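Local atomic coordinates of aromatic-L-amino-acid decarboxylase (Catharanthus roseus, PDB entry 6EEW), a protein that decarboxylates L-tryptophan to tryptamine and 5-hydroxy-L-tryptophan to serotonin, using pyridoxal 5'-phosphate as its cofactor. Residues N165-S170 against H203-K208; T174-R179 against K211-Y216; V195-D200 against Q236-M241; H302-I307 against D311-S316. All coordinates share one frame; numbering follows the deposited sequence.

In the fold
All four contacts belong to the cofactor-binding domain of a fold type I pyridoxal-phosphate enzyme, and together they sample how helices pack on one another and how a helix and a loop pack on its mixed seven-stranded sheet. Interactions 1 and 2 lie about 12 Å apart, centre to centre, and both join helix 167-186 to the region of helix 206-212, near the second subunit. Interaction 3 seats helix 235-247 on strand 194-199, about 18 Å between centres from interaction 1. The segments of these three alternate along the chain. Interaction 4, a local contact before and on strand 312-315, follows afterwards; it touches interaction 1 through Thr167 and Ser316, and interaction 2 through Thr174 and Ser312.

Interaction 1: N165-S170 against H203-K208; sequences NTTSES and HTMFPK
Met205 lays its CG against the hydroxyl of Ser168, with CG and OG 3.2 Å apart, a close van der Waals touch and not a hydrogen bond. The side chain leaves with CG anti to the backbone N (chi1 170°) and then bends at chi2 and chi3, which brings Met205 CE round to Thr167 CG2 at 4.3 Å. One flexible side chain thereby follows two successive residues in the first turn of helix 167-186. That helix start is a phosphate-binding end: Ser168 OG and Thr167 N both hydrogen-bond the phosphate of the pyridoxal-phosphate-modified Lys319, so Met205 packs beside an anchoring hydroxyl already engaged by the cofactor. Thr166 caps the same turn, its OG1 accepting from Glu169 N over 2.9 Å in a nearly straight bond (164°). The phosphate thus meets the N-terminal end of a helix, with Thr167 N donating to it, an arrangement that would probably stabilise its negative charge. Around this buried contact, strand 283-287 touches both Thr167 and Met205 through Asp287, strand 220-223 lies against Pro207, and Ala368 of the second subunit packs on Ser168, which leaves the helix start wedged between the sheet and the dimer partner.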
# COMPACT_ATOMS: atom_id res chain seq x y z
N ASN A 165 -0.36 4.11 -3.08
CA ASN A 165 -1.58 3.38 -2.73
C ASN A 165 -2.70 4.32 -2.31
O ASN A 165 -3.86 4.10 -2.66
CB ASN A 165 -1.28 2.41 -1.58
CG ASN A 165 -0.46 1.21 -2.01
OD1 ASN A 165 -0.74 0.59 -3.02
ND2 ASN A 165 0.59 0.92 -1.26
N THR A 166 -2.38 5.35 -1.53
CA THR A 166 -3.41 6.10 -0.82
C THR A 166 -3.12 7.59 -0.95
O THR A 166 -2.04 8.01 -1.38
CB THR A 166 -3.48 5.73 0.67
OG1 THR A 166 -2.29 6.18 1.33
CG2 THR A 166 -3.61 4.23 0.86
N THR A 167 -4.11 8.39 -0.58
CA THR A 167 -3.86 9.81 -0.43
C THR A 167 -3.04 10.08 0.83
O THR A 167 -2.15 10.93 0.83
CB THR A 167 -5.18 10.58 -0.40
OG1 THR A 167 -5.84 10.38 -1.65
CG2 THR A 167 -4.93 12.07 -0.21
N SER A 168 -3.33 9.35 1.91
CA SER A 168 -2.64 9.60 3.16
C SER A 168 -1.13 9.48 2.98
O SER A 168 -0.38 10.34 3.45
CB SER A 168 -3.16 8.68 4.26
OG SER A 168 -4.41 9.14 4.74
N GLU A 169 -0.66 8.45 2.27
CA GLU A 169 0.78 8.30 2.14
C GLU A 169 1.37 9.26 1.10
O GLU A 169 2.53 9.66 1.23
CB GLU A 169 1.15 6.84 1.84
CG GLU A 169 0.54 6.19 0.60
CD GLU A 169 1.06 4.75 0.37
OE1 GLU A 169 1.62 4.16 1.31
OE2 GLU A 169 0.93 4.23 -0.77
N SER A 170 0.60 9.67 0.10
CA SER A 170 1.09 10.71 -0.81
C SER A 170 1.30 12.02 -0.07
O SER A 170 2.34 12.67 -0.21
CB SER A 170 0.14 10.87 -1.98
OG SER A 170 0.09 9.65 -2.67
N HIS A 203 -10.09 17.69 8.45
CA HIS A 203 -9.54 17.58 9.79
C HIS A 203 -9.48 16.14 10.29
O HIS A 203 -9.12 15.92 11.45
CB HIS A 203 -10.33 18.43 10.79
CG HIS A 203 -11.67 17.85 11.14
ND1 HIS A 203 -12.76 17.94 10.30
CD2 HIS A 203 -12.09 17.17 12.23
CE1 HIS A 203 -13.80 17.34 10.86
NE2 HIS A 203 -13.42 16.86 12.04
N THR A 204 -9.82 15.16 9.46
CA THR A 204 -9.72 13.77 9.88
C THR A 204 -8.45 13.08 9.41
O THR A 204 -7.88 12.28 10.15
CB THR A 204 -10.92 12.97 9.34
OG1 THR A 204 -12.11 13.76 9.43
CG2 THR A 204 -11.10 11.70 10.15
N MET A 205 -7.97 13.41 8.21
CA MET A 205 -6.81 12.76 7.61
C MET A 205 -5.55 13.61 7.67
O MET A 205 -4.47 13.11 7.97
CB MET A 205 -7.14 12.41 6.15
CG MET A 205 -5.98 11.93 5.28
SD MET A 205 -5.03 13.24 4.46
CE MET A 205 -6.27 13.97 3.39
N PHE A 206 -5.71 14.91 7.42
CA PHE A 206 -4.56 15.81 7.30
C PHE A 206 -3.81 16.00 8.62
O PHE A 206 -2.57 15.89 8.62
CB PHE A 206 -5.05 17.14 6.72
CG PHE A 206 -4.11 18.28 6.90
CD1 PHE A 206 -2.96 18.39 6.14
CD2 PHE A 206 -4.37 19.22 7.87
CE1 PHE A 206 -2.09 19.47 6.33
CE2 PHE A 206 -3.51 20.30 8.08
CZ PHE A 206 -2.37 20.42 7.31
N PRO A 207 -4.47 16.29 9.74
CA PRO A 207 -3.73 16.39 11.01
C PRO A 207 -3.02 15.10 11.40
O PRO A 207 -1.90 15.13 11.92
CB PRO A 207 -4.82 16.76 12.02
CG PRO A 207 -5.95 17.36 11.17
CD PRO A 207 -5.90 16.61 9.88
N LYS A 208 -3.68 13.96 11.20
CA LYS A 208 -3.04 12.68 11.48
C LYS A 208 -1.73 12.57 10.72
O LYS A 208 -0.69 12.21 11.28
CB LYS A 208 -3.98 11.54 11.12
CG LYS A 208 -3.32 10.16 11.12
CD LYS A 208 -4.33 9.09 10.81
CE LYS A 208 -3.69 7.71 10.75
NZ LYS A 208 -4.74 6.67 10.59

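Interaction 2: T174-R179 against K211-Y216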
# COMPACT_ATOMS: atom_id res chain seq x y z
N THR A 174 4.85 14.09 0.70
CA THR A 174 5.15 15.48 0.38
C THR A 174 5.41 16.30 1.63
O THR A 174 6.26 17.19 1.62
CB THR A 174 4.03 16.12 -0.47
OG1 THR A 174 2.83 16.25 0.30
CG2 THR A 174 3.78 15.29 -1.70
N ILE A 175 4.71 15.98 2.72
CA ILE A 175 4.96 16.67 3.99
C ILE A 175 6.37 16.40 4.48
O ILE A 175 7.05 17.29 5.01
CB ILE A 175 3.93 16.22 5.05
CG1 ILE A 175 2.51 16.53 4.61
CG2 ILE A 175 4.24 16.88 6.39
CD1 ILE A 175 1.48 16.17 5.68
N ILE A 176 6.85 15.16 4.35
CA ILE A 176 8.20 14.87 4.81
C ILE A 176 9.22 15.57 3.93
O ILE A 176 10.23 16.09 4.41
CB ILE A 176 8.46 13.35 4.86
CG1 ILE A 176 7.66 12.70 6.00
CG2 ILE A 176 9.96 13.10 5.02
CD1 ILE A 176 7.77 11.21 6.06
N ALA A 177 8.97 15.60 2.61
CA ALA A 177 9.85 16.34 1.71
C ALA A 177 9.97 17.80 2.13
O ALA A 177 11.08 18.35 2.23
CB ALA A 177 9.32 16.23 0.27
N ALA A 178 8.84 18.45 2.39
CA ALA A 178 8.88 19.84 2.83
C ALA A 178 9.62 19.98 4.15
O ALA A 178 10.45 20.89 4.33
CB ALA A 178 7.46 20.39 2.94
N ARG A 179 9.31 19.09 5.11
CA ARG A 179 9.97 19.10 6.41
C ARG A 179 11.48 19.00 6.26
O ARG A 179 12.23 19.73 6.91
CB ARG A 179 9.45 17.94 7.28
CG ARG A 179 10.07 17.88 8.70
CD ARG A 179 9.89 16.47 9.32
NE ARG A 179 10.79 15.51 8.70
CZ ARG A 179 10.66 14.19 8.79
NH1 ARG A 179 9.65 13.65 9.46
NH2 ARG A 179 11.54 13.40 8.17
N LYS A 211 0.96 14.79 12.20
CA LYS A 211 1.50 14.20 13.42
C LYS A 211 2.45 13.05 13.09
O LYS A 211 3.52 12.92 13.71
CB LYS A 211 0.35 13.71 14.30
CG LYS A 211 0.77 12.99 15.57
CD LYS A 211 -0.44 12.47 16.34
CE LYS A 211 0.00 11.87 17.67
NZ LYS A 211 -1.13 11.41 18.51
N LEU A 212 2.10 12.23 12.10
CA LEU A 212 2.97 11.14 11.69
C LEU A 212 4.35 11.64 11.29
O LEU A 212 5.35 10.94 11.50
CB LEU A 212 2.35 10.35 10.55
CG LEU A 212 1.06 9.60 10.92
CD1 LEU A 212 0.64 8.71 9.78
CD2 LEU A 212 1.27 8.78 12.19
N ALA A 213 4.43 12.83 10.67
CA ALA A 213 5.70 13.38 10.22
C ALA A 213 6.47 14.05 11.34
O ALA A 213 7.60 14.50 11.11
CB ALA A 213 5.48 14.38 9.08
N GLY A 214 5.90 14.13 12.54
CA GLY A 214 6.58 14.74 13.65
C GLY A 214 6.26 16.20 13.87
O GLY A 214 6.90 16.84 14.71
N ILE A 215 5.28 16.76 13.15
CA ILE A 215 4.89 18.13 13.40
C ILE A 215 4.39 18.24 14.84
O ILE A 215 3.61 17.40 15.30
CB ILE A 215 3.81 18.57 12.40
CG1 ILE A 215 4.23 18.26 10.97
CG2 ILE A 215 3.59 20.08 12.50
CD1 ILE A 215 5.42 19.08 10.50
N TYR A 216 4.88 19.24 15.57
CA TYR A 216 4.42 19.42 16.93
C TYR A 216 2.90 19.57 16.94
O TYR A 216 2.32 20.14 16.01
CB TYR A 216 5.07 20.64 17.57
CG TYR A 216 6.50 20.45 18.02
CD1 TYR A 216 7.33 19.49 17.44
CD2 TYR A 216 7.01 21.22 19.05
CE1 TYR A 216 8.65 19.32 17.87
CE2 TYR A 216 8.32 21.06 19.48
CZ TYR A 216 9.14 20.12 18.90
OH TYR A 216 10.44 19.99 19.38
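Ile176 and Ala213 bring their CA atoms to 6.1 Å where helix 167-186 runs past the C-terminal end of helix 206-212. That end is closed by a Schellman motif: Gly214 takes a positive phi of 94°, and its N bonds back to Lys211 O at 2.9 Å. A CB at these backbone angles would collide with the carbonyl oxygen of Ala213, which glycine avoids. Just before it, the small Ala213 allows the close approach, its CB resting on Ile175 CG2 at 3.9 Å and beside Ile176 CG1 at 4.1 Å. Arg179, one turn further along its helix, bends only at chi3 (74°), while Ile176 CG1 lies over one face of its guanidinium, toward the rim. Arg179 NH1 donates to Ala213 O at 2.8 Å (151°). The same group reaches Lys211 O and Leu212 O of the second subunit, so it ties helix-end carbonyls of both chains together at the dimer interface. A leucine here would probably leave Ala213 O and the two carbonyls of the second subunit without this donor and weaken the subunit junction. In the bond within the chain, Ala213 O lies in the guanidinium plane of Arg179, but NH1 is tilted out of the carbonyl's.

Interaction 3: V195-D200 against Q236-M241; sequences VCYGSD and QVLRKM
This is helix-on-sheet packing, in which Tyr197 of strand 194-199 meets Leu238 and Met241 on the inner side of helix 235-247. The helix is the connection of a beta-alpha-beta crossover: it leaves parallel strand 220-223 and leads into parallel strand 251-258, and strand 194-199 lies between those two in the sheet. The helix passes over strand 194-199, and this contact is one of the places where it packs on the sheet. The CB of Tyr197 points toward the helix, with the ring carried beside the backbone N (chi1 -53°). Leu238 supplies one branch, CD1, which sits 4.1 Å from Tyr197 CG and approaches the root of the ring obliquely. Met241, about one helical turn later, comes from another direction: its CE lies near the ring plane, at the edge, 4.3 Å from Tyr197 CD2. A neighbour on the same strand, Val195, places CG1 over one face of the ring, toward its rim. Leu255 touches both Tyr197 and Leu238, and Ile223 packs against Leu238 and Met241, so the adjacent strands join the same hydrophobic layer. Between the two segments there is no hydrogen bond; the fit rests on dispersion and burial of apolar surface. The tyrosine is nevertheless amphipathic, since its hydroxyl is hydrogen-bonded to Asp245 farther along the same helix: its carbon surface seats the helix, while its polar end, held by that bond, is likely to limit how the ring can turn.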
# COMPACT_ATOMS: atom_id res chain seq x y z
N VAL A 195 5.17 24.98 10.82
CA VAL A 195 3.72 25.02 10.92
C VAL A 195 3.11 24.48 9.64
O VAL A 195 3.56 24.81 8.53
CB VAL A 195 3.21 26.45 11.19
CG1 VAL A 195 1.68 26.46 11.28
CG2 VAL A 195 3.83 26.97 12.46
N CYS A 196 2.09 23.64 9.79
CA CYS A 196 1.34 23.09 8.67
C CYS A 196 -0.07 23.65 8.71
O CYS A 196 -0.62 23.85 9.80
CB CYS A 196 1.28 21.56 8.72
SG CYS A 196 2.86 20.71 8.54
N TYR A 197 -0.64 23.90 7.53
CA TYR A 197 -1.95 24.52 7.39
C TYR A 197 -2.87 23.61 6.57
O TYR A 197 -2.45 23.02 5.57
CB TYR A 197 -1.84 25.90 6.72
CG TYR A 197 -0.85 26.85 7.38
CD1 TYR A 197 0.48 26.87 7.00
CD2 TYR A 197 -1.26 27.73 8.36
CE1 TYR A 197 1.39 27.74 7.60
CE2 TYR A 197 -0.37 28.61 8.96
CZ TYR A 197 0.95 28.61 8.58
OH TYR A 197 1.84 29.48 9.18
N GLY A 198 -4.11 23.46 7.03
CA GLY A 198 -5.12 22.73 6.27
C GLY A 198 -6.51 23.26 6.56
O GLY A 198 -6.77 23.78 7.65
N SER A 199 -7.42 23.09 5.61
CA SER A 199 -8.80 23.49 5.83
C SER A 199 -9.42 22.71 6.99
O SER A 199 -9.14 21.53 7.20
CB SER A 199 -9.64 23.26 4.58
OG SER A 199 -11.02 23.28 4.91
N ASP A 200 -10.31 23.38 7.73
CA ASP A 200 -11.10 22.69 8.75
C ASP A 200 -12.08 21.69 8.14
O ASP A 200 -12.72 20.94 8.89
CB ASP A 200 -11.84 23.69 9.63
CG ASP A 200 -12.89 24.50 8.87
OD1 ASP A 200 -13.14 24.19 7.68
OD2 ASP A 200 -13.46 25.45 9.44
N GLN A 236 -7.60 35.36 2.18
CA GLN A 236 -7.35 36.38 3.20
C GLN A 236 -7.13 35.75 4.57
O GLN A 236 -6.20 36.12 5.30
CB GLN A 236 -8.52 37.37 3.24
CG GLN A 236 -8.74 38.14 1.93
CD GLN A 236 -9.90 37.60 1.08
OE1 GLN A 236 -9.97 36.40 0.78
NE2 GLN A 236 -10.81 38.49 0.70
N VAL A 237 -7.99 34.79 4.94
CA VAL A 237 -7.86 34.10 6.22
C VAL A 237 -6.48 33.45 6.34
O VAL A 237 -5.77 33.63 7.35
CB VAL A 237 -8.98 33.05 6.37
CG1 VAL A 237 -8.75 32.18 7.60
CG2 VAL A 237 -10.33 33.74 6.47
N LEU A 238 -6.09 32.70 5.32
CA LEU A 238 -4.80 32.02 5.35
C LEU A 238 -3.64 33.01 5.42
O LEU A 238 -2.66 32.77 6.13
CB LEU A 238 -4.66 31.13 4.13
CG LEU A 238 -3.33 30.45 3.86
CD1 LEU A 238 -2.95 29.50 5.00
CD2 LEU A 238 -3.39 29.69 2.52
N ARG A 239 -3.73 34.12 4.68
CA ARG A 239 -2.64 35.09 4.71
C ARG A 239 -2.50 35.67 6.09
O ARG A 239 -1.38 35.84 6.60
CB ARG A 239 -2.88 36.21 3.71
CG ARG A 239 -1.95 37.39 3.97
CD ARG A 239 -2.17 38.49 2.98
NE ARG A 239 -1.85 38.04 1.63
CZ ARG A 239 -0.62 38.01 1.13
NH1 ARG A 239 0.41 38.41 1.88
NH2 ARG A 239 -0.43 37.59 -0.11
N LYS A 240 -3.63 36.00 6.72
CA LYS A 240 -3.58 36.54 8.07
C LYS A 240 -2.91 35.55 9.02
O LYS A 240 -2.02 35.90 9.80
CB LYS A 240 -4.99 36.90 8.54
CG LYS A 240 -5.04 37.47 9.93
CD LYS A 240 -4.17 38.72 9.98
CE LYS A 240 -4.14 39.35 11.35
NZ LYS A 240 -3.17 40.48 11.39
N MET A 241 -3.30 34.27 8.92
CA MET A 241 -2.71 33.25 9.77
C MET A 241 -1.21 33.12 9.53
O MET A 241 -0.41 33.06 10.48
CB MET A 241 -3.40 31.90 9.55
CG MET A 241 -4.88 31.88 9.96
SD MET A 241 -5.73 30.36 9.46
CE MET A 241 -4.83 29.13 10.40

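Interaction 4: H302-I307 against D311-S316; sequences HYLDGI and DSLSLS
The type II beta turn from Leu304 to Ile307 lies beside the extended strand 312-315, the nearest CA atoms of the two segments being those of Ile307 and Asp311, 8.2 Å apart. The turn starts at the last residue of a short 3-10 segment, 302-304, and is closed by Ile307 N bonding to Leu304 O at 2.9 Å; Gly306 holds its positive-phi position (phi 92°), where a side chain would collide with the preceding carbonyl. Both end residues of the turn rest on Leu313. The CB of Leu313 points toward this loop, that of Ser312 away from it, and the Ser312 hydroxyl is bonded to Trp283 and His285. Ile307 has CG1 swung to the far side from its N (chi1 -170°), which extends CD1 to 4.2 Å from Leu313 CB, and the two side chains cross at about a right angle. The second touch, methyl against methyl, is looser: Leu304 CD2 and Leu313 CD1 are 4.5 Å apart. Val286 and Trp331, on the strands flanking 312-315, also pack on Leu313, and Pro150 packs on Ile307. No hydrogen bond spans the two segments. Across them the contact is made by branched aliphatic carbons, so it rests on shape and burial and not on a directional bond.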
# COMPACT_ATOMS: atom_id res chain seq x y z
N HIS A 302 -10.67 24.37 -15.05
CA HIS A 302 -10.43 25.65 -14.39
C HIS A 302 -10.07 25.45 -12.92
O HIS A 302 -9.38 26.29 -12.33
CB HIS A 302 -11.66 26.56 -14.49
CG HIS A 302 -12.86 26.06 -13.75
ND1 HIS A 302 -13.10 26.38 -12.43
CD2 HIS A 302 -13.86 25.22 -14.12
CE1 HIS A 302 -14.21 25.79 -12.02
NE2 HIS A 302 -14.69 25.08 -13.03
N TYR A 303 -10.51 24.34 -12.31
CA TYR A 303 -10.17 24.13 -10.92
C TYR A 303 -8.67 23.98 -10.70
O TYR A 303 -8.21 24.10 -9.56
CB TYR A 303 -10.90 22.92 -10.37
CG TYR A 303 -12.32 23.22 -9.95
CD1 TYR A 303 -12.60 24.16 -8.98
CD2 TYR A 303 -13.40 22.53 -10.51
CE1 TYR A 303 -13.89 24.43 -8.58
CE2 TYR A 303 -14.69 22.77 -10.12
CZ TYR A 303 -14.94 23.73 -9.15
OH TYR A 303 -16.24 23.99 -8.76
N LEU A 304 -7.90 23.66 -11.74
CA LEU A 304 -6.45 23.58 -11.61
C LEU A 304 -5.74 24.83 -12.11
O LEU A 304 -4.51 24.79 -12.27
CB LEU A 304 -5.92 22.36 -12.36
CG LEU A 304 -6.30 21.00 -11.77
CD1 LEU A 304 -5.74 19.88 -12.62
CD2 LEU A 304 -5.83 20.88 -10.33
N ASP A 305 -6.45 25.91 -12.40
CA ASP A 305 -5.76 27.13 -12.80
C ASP A 305 -4.79 27.52 -11.70
O ASP A 305 -5.16 27.60 -10.52
CB ASP A 305 -6.75 28.26 -13.08
CG ASP A 305 -7.48 28.11 -14.42
OD1 ASP A 305 -7.10 27.23 -15.23
OD2 ASP A 305 -8.42 28.90 -14.66
N GLY A 306 -3.54 27.83 -12.09
CA GLY A 306 -2.47 28.07 -11.14
C GLY A 306 -1.63 26.86 -10.77
O GLY A 306 -0.66 27.01 -10.01
N ILE A 307 -1.95 25.67 -11.28
CA ILE A 307 -1.21 24.47 -10.89
C ILE A 307 0.28 24.61 -11.16
O ILE A 307 1.09 23.89 -10.56
CB ILE A 307 -1.79 23.24 -11.60
CG1 ILE A 307 -1.19 21.94 -11.02
CG2 ILE A 307 -1.56 23.33 -13.11
CD1 ILE A 307 -1.58 21.66 -9.57
N ASP A 311 3.27 22.89 -5.62
CA ASP A 311 4.39 22.00 -5.37
C ASP A 311 4.04 20.55 -5.67
O ASP A 311 4.80 19.87 -6.37
CB ASP A 311 4.83 22.12 -3.92
CG ASP A 311 5.35 23.48 -3.60
OD1 ASP A 311 6.43 23.84 -4.12
OD2 ASP A 311 4.66 24.19 -2.84
N SER A 312 2.87 20.08 -5.25
CA SER A 312 2.54 18.70 -5.58
C SER A 312 1.05 18.57 -5.77
O SER A 312 0.27 19.43 -5.34
CB SER A 312 3.06 17.71 -4.52
OG SER A 312 2.77 18.10 -3.17
N LEU A 313 0.66 17.49 -6.45
CA LEU A 313 -0.75 17.22 -6.73
C LEU A 313 -1.02 15.73 -6.63
O LEU A 313 -0.18 14.92 -7.01
CB LEU A 313 -1.14 17.75 -8.12
CG LEU A 313 -2.42 17.15 -8.72
CD1 LEU A 313 -3.65 17.74 -8.03
CD2 LEU A 313 -2.44 17.41 -10.21
N SER A 314 -2.18 15.37 -6.09
CA SER A 314 -2.56 13.96 -6.07
C SER A 314 -4.03 13.78 -6.45
O SER A 314 -4.88 14.66 -6.22
CB SER A 314 -2.27 13.33 -4.69
OG SER A 314 -3.02 13.92 -3.65
N LEU A 315 -4.31 12.63 -7.06
CA LEU A 315 -5.69 12.22 -7.33
C LEU A 315 -5.76 10.71 -7.27
O LEU A 315 -4.79 10.03 -7.60
CB LEU A 315 -6.18 12.73 -8.70
CG LEU A 315 -5.70 12.25 -10.07
CD1 LEU A 315 -6.44 11.00 -10.58
CD2 LEU A 315 -5.88 13.40 -11.06
N SER A 316 -6.92 10.18 -6.88
CA SER A 316 -7.07 8.73 -6.73
C SER A 316 -7.95 8.13 -7.82
O SER A 316 -9.19 8.15 -7.71
CB SER A 316 -7.65 8.40 -5.35
OG SER A 316 -6.66 8.53 -4.34